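Local coordinates for protein glutamyl endopeptidase (Staphylococcus epidermidis, PDB 6PYM) that probably cleaves peptide bonds on the carbonyl side of glutamate, as a secreted serine endopeptidase of the chymotrypsin-like S1B family, at residues G38-V41 with E45-T48; S171-F174 with V180-I183. The protein carries 1 engineered substitution. All coordinates share one frame; numbering follows the deposited sequence.

Interaction 1: G38-V41 with E45-T48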
ATOM      1  N   GLY A  38      -3.332  -0.850   0.674  1.00  6.97           N
ATOM      2  CA  GLY A  38      -2.218  -1.075   1.567  1.00  7.18           C
ATOM      3  C   GLY A  38      -1.412  -2.256   1.088  1.00  6.49           C
ATOM      4  O   GLY A  38      -1.694  -2.828   0.033  1.00  6.96           O
ATOM      5  N   VAL A  39      -0.426  -2.655   1.890  1.00  6.51           N
ATOM      6  CA  VAL A  39       0.437  -3.768   1.497  1.00  6.87           C
ATOM      7  C   VAL A  39       0.840  -4.564   2.732  1.00  6.74           C
ATOM      8  O   VAL A  39       1.293  -3.995   3.733  1.00  7.49           O
ATOM      9  CB  VAL A  39       1.647  -3.283   0.665  1.00  7.28           C
ATOM     10  CG1 VAL A  39       2.513  -2.280   1.435  1.00  8.60           C
ATOM     11  CG2 VAL A  39       2.473  -4.463   0.167  1.00  8.52           C
ATOM     12  N   VAL A  40       0.676  -5.886   2.659  1.00  7.39           N
ATOM     13  CA  VAL A  40       1.104  -6.757   3.749  1.00  6.94           C
ATOM     14  C   VAL A  40       2.622  -6.802   3.796  1.00  7.36           C
ATOM     15  O   VAL A  40       3.271  -7.076   2.780  1.00  7.85           O
ATOM     16  CB  VAL A  40       0.547  -8.177   3.558  1.00  7.68           C
ATOM     17  CG1 VAL A  40       1.060  -9.098   4.667  1.00  9.28           C
ATOM     18  CG2 VAL A  40      -0.973  -8.163   3.518  1.00  8.18           C
ATOM     19  N   VAL A  41       3.197  -6.577   4.985  1.00  7.69           N
ATOM     20  CA  VAL A  41       4.652  -6.526   5.145  1.00  8.79           C
ATOM     21  C   VAL A  41       5.180  -7.362   6.307  1.00  8.49           C
ATOM     22  O   VAL A  41       6.397  -7.473   6.477  1.00  9.75           O
ATOM     23  CB  VAL A  41       5.186  -5.084   5.256  1.00  9.09           C
ATOM     24  CG1 VAL A  41       4.852  -4.272   4.024  1.00  9.08           C
ATOM     25  CG2 VAL A  41       4.655  -4.398   6.507  1.00 10.08           C
ATOM     26  N   GLU A  45       0.831  -7.436   9.869  1.00  9.60           N
ATOM     27  CA  GLU A  45       0.983  -6.006   9.631  1.00  9.75           C
ATOM     28  C   GLU A  45       0.864  -5.640   8.163  1.00  8.54           C
ATOM     29  O   GLU A  45       1.424  -6.317   7.290  1.00  9.03           O
ATOM     30  CB  GLU A  45       2.343  -5.500  10.124  1.00 10.35           C
ATOM     31  CG  GLU A  45       2.489  -5.458  11.640  1.00 11.18           C
ATOM     32  CD  GLU A  45       2.887  -6.789  12.263  1.00 11.40           C
ATOM     33  OE1 GLU A  45       3.392  -7.685  11.552  1.00 11.05           O
ATOM     34  OE2 GLU A  45       2.705  -6.908  13.495  1.00 14.59           O
ATOM     35  N   ILE A  46       0.179  -4.526   7.918  1.00  8.37           N
ATOM     36  CA  ILE A  46       0.184  -3.858   6.625  1.00  8.43           C
ATOM     37  C   ILE A  46       0.733  -2.451   6.813  1.00  7.80           C
ATOM     38  O   ILE A  46       0.718  -1.891   7.913  1.00  9.00           O
ATOM     39  CB  ILE A  46      -1.203  -3.807   5.939  1.00  8.36           C
ATOM     40  CG1 ILE A  46      -2.152  -2.849   6.662  1.00  9.10           C
ATOM     41  CG2 ILE A  46      -1.813  -5.198   5.844  1.00 10.97           C
ATOM     42  CD1 ILE A  46      -3.362  -2.447   5.826  1.00 11.47           C
ATOM     43  N   LEU A  47       1.215  -1.880   5.713  1.00  7.49           N
ATOM     44  CA  LEU A  47       1.458  -0.446   5.614  1.00  7.85           C
ATOM     45  C   LEU A  47       0.334   0.202   4.819  1.00  7.25           C
ATOM     46  O   LEU A  47      -0.172  -0.367   3.843  1.00  7.45           O
ATOM     47  CB  LEU A  47       2.779  -0.138   4.913  1.00  8.53           C
ATOM     48  CG  LEU A  47       3.999  -0.816   5.538  1.00  8.62           C
ATOM     49  CD1 LEU A  47       5.263  -0.426   4.786  1.00  9.90           C
ATOM     50  CD2 LEU A  47       4.109  -0.526   7.030  1.00 10.19           C
ATOM     51  N   THR A  48      -0.034   1.408   5.237  1.00  7.38           N
ATOM     52  CA  THR A  48      -0.983   2.257   4.535  1.00  7.85           C
ATOM     53  C   THR A  48      -0.702   3.702   4.961  1.00  7.20           C
ATOM     54  O   THR A  48       0.368   3.999   5.506  1.00  8.12           O
ATOM     55  CB  THR A  48      -2.420   1.766   4.786  1.00  7.63           C
ATOM     56  OG1 THR A  48      -3.334   2.528   3.996  1.00  7.93           O
ATOM     57  CG2 THR A  48      -2.794   1.892   6.255  1.00 10.06           C
TER

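Interaction 2: S171-F174 with V180-I183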
ATOM      1  N   SER A 171      -1.259   2.607  -1.472  1.00  7.05           N
ATOM      2  CA  SER A 171      -0.810   1.592  -2.416  1.00  7.32           C
ATOM      3  C   SER A 171       0.706   1.465  -2.381  1.00  6.97           C
ATOM      4  O   SER A 171       1.419   2.477  -2.353  1.00  7.45           O
ATOM      5  CB  SER A 171      -1.177   1.981  -3.845  1.00  7.41           C
ATOM      6  OG  SER A 171      -2.564   1.933  -4.112  1.00  7.90           O
ATOM      7  N   PRO A 172       1.236   0.249  -2.469  1.00  6.82           N
ATOM      8  CA  PRO A 172       2.684   0.104  -2.603  1.00  7.15           C
ATOM      9  C   PRO A 172       3.183   0.639  -3.937  1.00  7.23           C
ATOM     10  O   PRO A 172       2.538   0.487  -4.983  1.00  7.92           O
ATOM     11  CB  PRO A 172       2.902  -1.408  -2.503  1.00  7.32           C
ATOM     12  CG  PRO A 172       1.600  -2.000  -2.922  1.00  7.00           C
ATOM     13  CD  PRO A 172       0.552  -1.057  -2.409  1.00  7.17           C
ATOM     14  N   VAL A 173       4.359   1.258  -3.880  1.00  7.11           N
ATOM     15  CA  VAL A 173       5.134   1.668  -5.042  1.00  7.87           C
ATOM     16  C   VAL A 173       6.214   0.610  -5.215  1.00  7.76           C
ATOM     17  O   VAL A 173       7.026   0.405  -4.307  1.00  8.47           O
ATOM     18  CB  VAL A 173       5.785   3.041  -4.813  1.00  8.23           C
ATOM     19  CG1 VAL A 173       6.458   3.528  -6.091  1.00  9.55           C
ATOM     20  CG2 VAL A 173       4.786   4.057  -4.273  1.00  8.58           C
ATOM     21  N   PHE A 174       6.216  -0.083  -6.350  1.00  7.73           N
ATOM     22  CA  PHE A 174       7.143  -1.179  -6.596  1.00  8.40           C
ATOM     23  C   PHE A 174       8.201  -0.763  -7.611  1.00  8.30           C
ATOM     24  O   PHE A 174       7.888  -0.144  -8.635  1.00  9.64           O
ATOM     25  CB  PHE A 174       6.415  -2.399  -7.169  1.00  9.39           C
ATOM     26  CG  PHE A 174       5.523  -3.116  -6.195  1.00  8.43           C
ATOM     27  CD1 PHE A 174       6.047  -3.919  -5.200  1.00  9.30           C
ATOM     28  CD2 PHE A 174       4.142  -3.026  -6.307  1.00  8.60           C
ATOM     29  CE1 PHE A 174       5.211  -4.603  -4.318  1.00  9.23           C
ATOM     30  CE2 PHE A 174       3.301  -3.706  -5.431  1.00  8.82           C
ATOM     31  CZ  PHE A 174       3.838  -4.499  -4.439  1.00  8.89           C
ATOM     32  N   VAL A 180       9.073  -2.944  -2.529  1.00  8.24           N
ATOM     33  CA  VAL A 180       8.350  -1.725  -2.170  1.00  8.92           C
ATOM     34  C   VAL A 180       9.351  -0.620  -1.855  1.00  8.47           C
ATOM     35  O   VAL A 180      10.128  -0.729  -0.900  1.00  9.38           O
ATOM     36  CB  VAL A 180       7.413  -1.971  -0.979  1.00  8.50           C
ATOM     37  CG1 VAL A 180       6.639  -0.700  -0.631  1.00  9.96           C
ATOM     38  CG2 VAL A 180       6.465  -3.126  -1.253  1.00  9.50           C
ATOM     39  N   ILE A 181       9.320   0.451  -2.649  1.00  8.38           N
ATOM     40  CA  ILE A 181      10.190   1.602  -2.437  1.00  8.60           C
ATOM     41  C   ILE A 181       9.481   2.736  -1.706  1.00  8.37           C
ATOM     42  O   ILE A 181      10.156   3.626  -1.162  1.00  8.73           O
ATOM     43  CB  ILE A 181      10.791   2.114  -3.766  1.00  8.74           C
ATOM     44  CG1 ILE A 181       9.703   2.660  -4.698  1.00  9.67           C
ATOM     45  CG2 ILE A 181      11.630   1.024  -4.433  1.00 10.27           C
ATOM     46  CD1 ILE A 181      10.265   3.306  -5.962  1.00 10.68           C
ATOM     47  N   GLY A 182       8.150   2.741  -1.694  1.00  7.94           N
ATOM     48  CA  GLY A 182       7.384   3.806  -1.072  1.00  8.22           C
ATOM     49  C   GLY A 182       5.939   3.391  -0.920  1.00  7.08           C
ATOM     50  O   GLY A 182       5.522   2.335  -1.404  1.00  7.48           O
ATOM     51  N   ILE A 183       5.181   4.242  -0.230  1.00  7.22           N
ATOM     52  CA  ILE A 183       3.752   4.038  -0.003  1.00  7.44           C
ATOM     53  C   ILE A 183       3.036   5.268  -0.550  1.00  7.17           C
ATOM     54  O   ILE A 183       3.193   6.374  -0.014  1.00  7.66           O
ATOM     55  CB  ILE A 183       3.432   3.807   1.482  1.00  7.25           C
ATOM     56  CG1 ILE A 183       4.172   2.570   2.026  1.00  8.25           C
ATOM     57  CG2 ILE A 183       1.926   3.710   1.707  1.00  8.22           C
ATOM     58  CD1 ILE A 183       3.762   1.246   1.388  1.00  8.48           C
TER

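Interaction 1: G38-V41 with E45-T48
Leu47 and Val39 form the antiparallel hydrogen-bonded pair of a tight beta hairpin in the first barrel of this chymotrypsin-like protease. Val39 N gives its proton to Leu47 O at 3.0 Å, and Leu47 N returns one to Val39 O at 2.9 Å. Closer to the turn, Val41 N reaches Glu45 O at 2.9 Å, almost straight at 175°. Ile46 CA, meanwhile, points its hydrogen at Val39 O from 3.1 Å, so that oxygen takes both an amide proton and a CA-H.

From CB outward, the Leu47 side chain meets first one valine and then another. Its CB runs alongside Val39 CG1, 4.1 Å away, the two side chains pointing the same way. With chi1 at -55°, CG turns beside the backbone N and opposite the carbonyl carbon, into contact with Val41: CG lies 3.8 Å from Val41 CG2. At the tip the two methyls divide the valine between them, CD1 meeting Val41 CG1 and CD2 meeting Val41 CG2, with the two side chains at about a right angle.

The opposite face of the sheet carries the non-hydrogen-bonded pair Val40 and Ile46. Their side chains also meet crosswise, Val40 CG2 touching Ile46 CG2 at 3.9 Å, and Ile108 lies against both. Glu45 OE2 forms a salt bridge with Arg98 NE of strand 95-99, while Thr48 OG1 makes a hydrogen bond back to Ser37 O, one residue ahead of Gly38 on the same hairpin.

Chemically, then, the hairpin is joined by three buried backbone bonds with branched aliphatic groups on both faces. The amides and carbonyls of those bonds satisfy one another, and the side chains that meet across the two segments do so through carbon alone.

Interaction 2: S171-F174 with V180-I183
The backbones of 172-174 and 180-183 run antiparallel as a hairpin of the second barrel of the chymotrypsin-like fold, their axes at 146° and 4.7 Å apart at the closest. The pairing is broken by a beta bulge: Val173 faces Gly182, whereas the next residue, Phe174, faces Val180, leaving Ile181 as the extra residue on the longer strand. Val173 holds both backbone bonds. Its N donates to Gly182 O at 2.9 Å from well above the carbonyl plane, and its O accepts from Ile181 N at 2.8 Å, nearly along the C=O axis. The CA-H of Val180 also reaches Val173 O.

Val173 and Ile181 meet at a slant. Val173 CG1 meets Ile181 CG1 at 3.6 Å, and that isoleucine carbon is brought over by a chi1 of 65°, which wedges it between its own N and carbonyl carbon, close to Val173 O as well. The second branch of the valine, CG2, sits over the backbone of Gly182, where there is no side chain. Ile129 of strand 128-133 packs on both Val173 and Ile181.

On the face that carries Pro172, Phe174, Val180 and Ile183, Val180 touches both Pro172 and Phe174 through a single methyl, CG2. The aromatic ring of Phe174 has a further partner in His18, packed edge-to-face. Ser171, next to the strand, turns its OG to Asn168 O. Val180 CG2 approaches the Phe174 ring obliquely, 3.6 Å from CE1, and lies 4.1 Å from Pro172 CB.

From the N terminus, interaction 1 comes first and closes the three-residue turn between Val41 and Glu45; the chain then runs on past His51 and Asp93 and through much of the second barrel before interaction 2 closes the five residues between Phe174 and Val180. The two loops follow in series, neither enclosing nor crossing the other. In space their hairpins meet where the barrels abut: Ile183 CD1 lies 3.7 Å from Val39 CG1 and also touches Leu47 CB, while Pro172 packs on Gly38 and Val39. Nearby stand the predicted charge-relay positions His51, Asp93 and Ala169, the last an engineered replacement, consistent with an active site between the barrels.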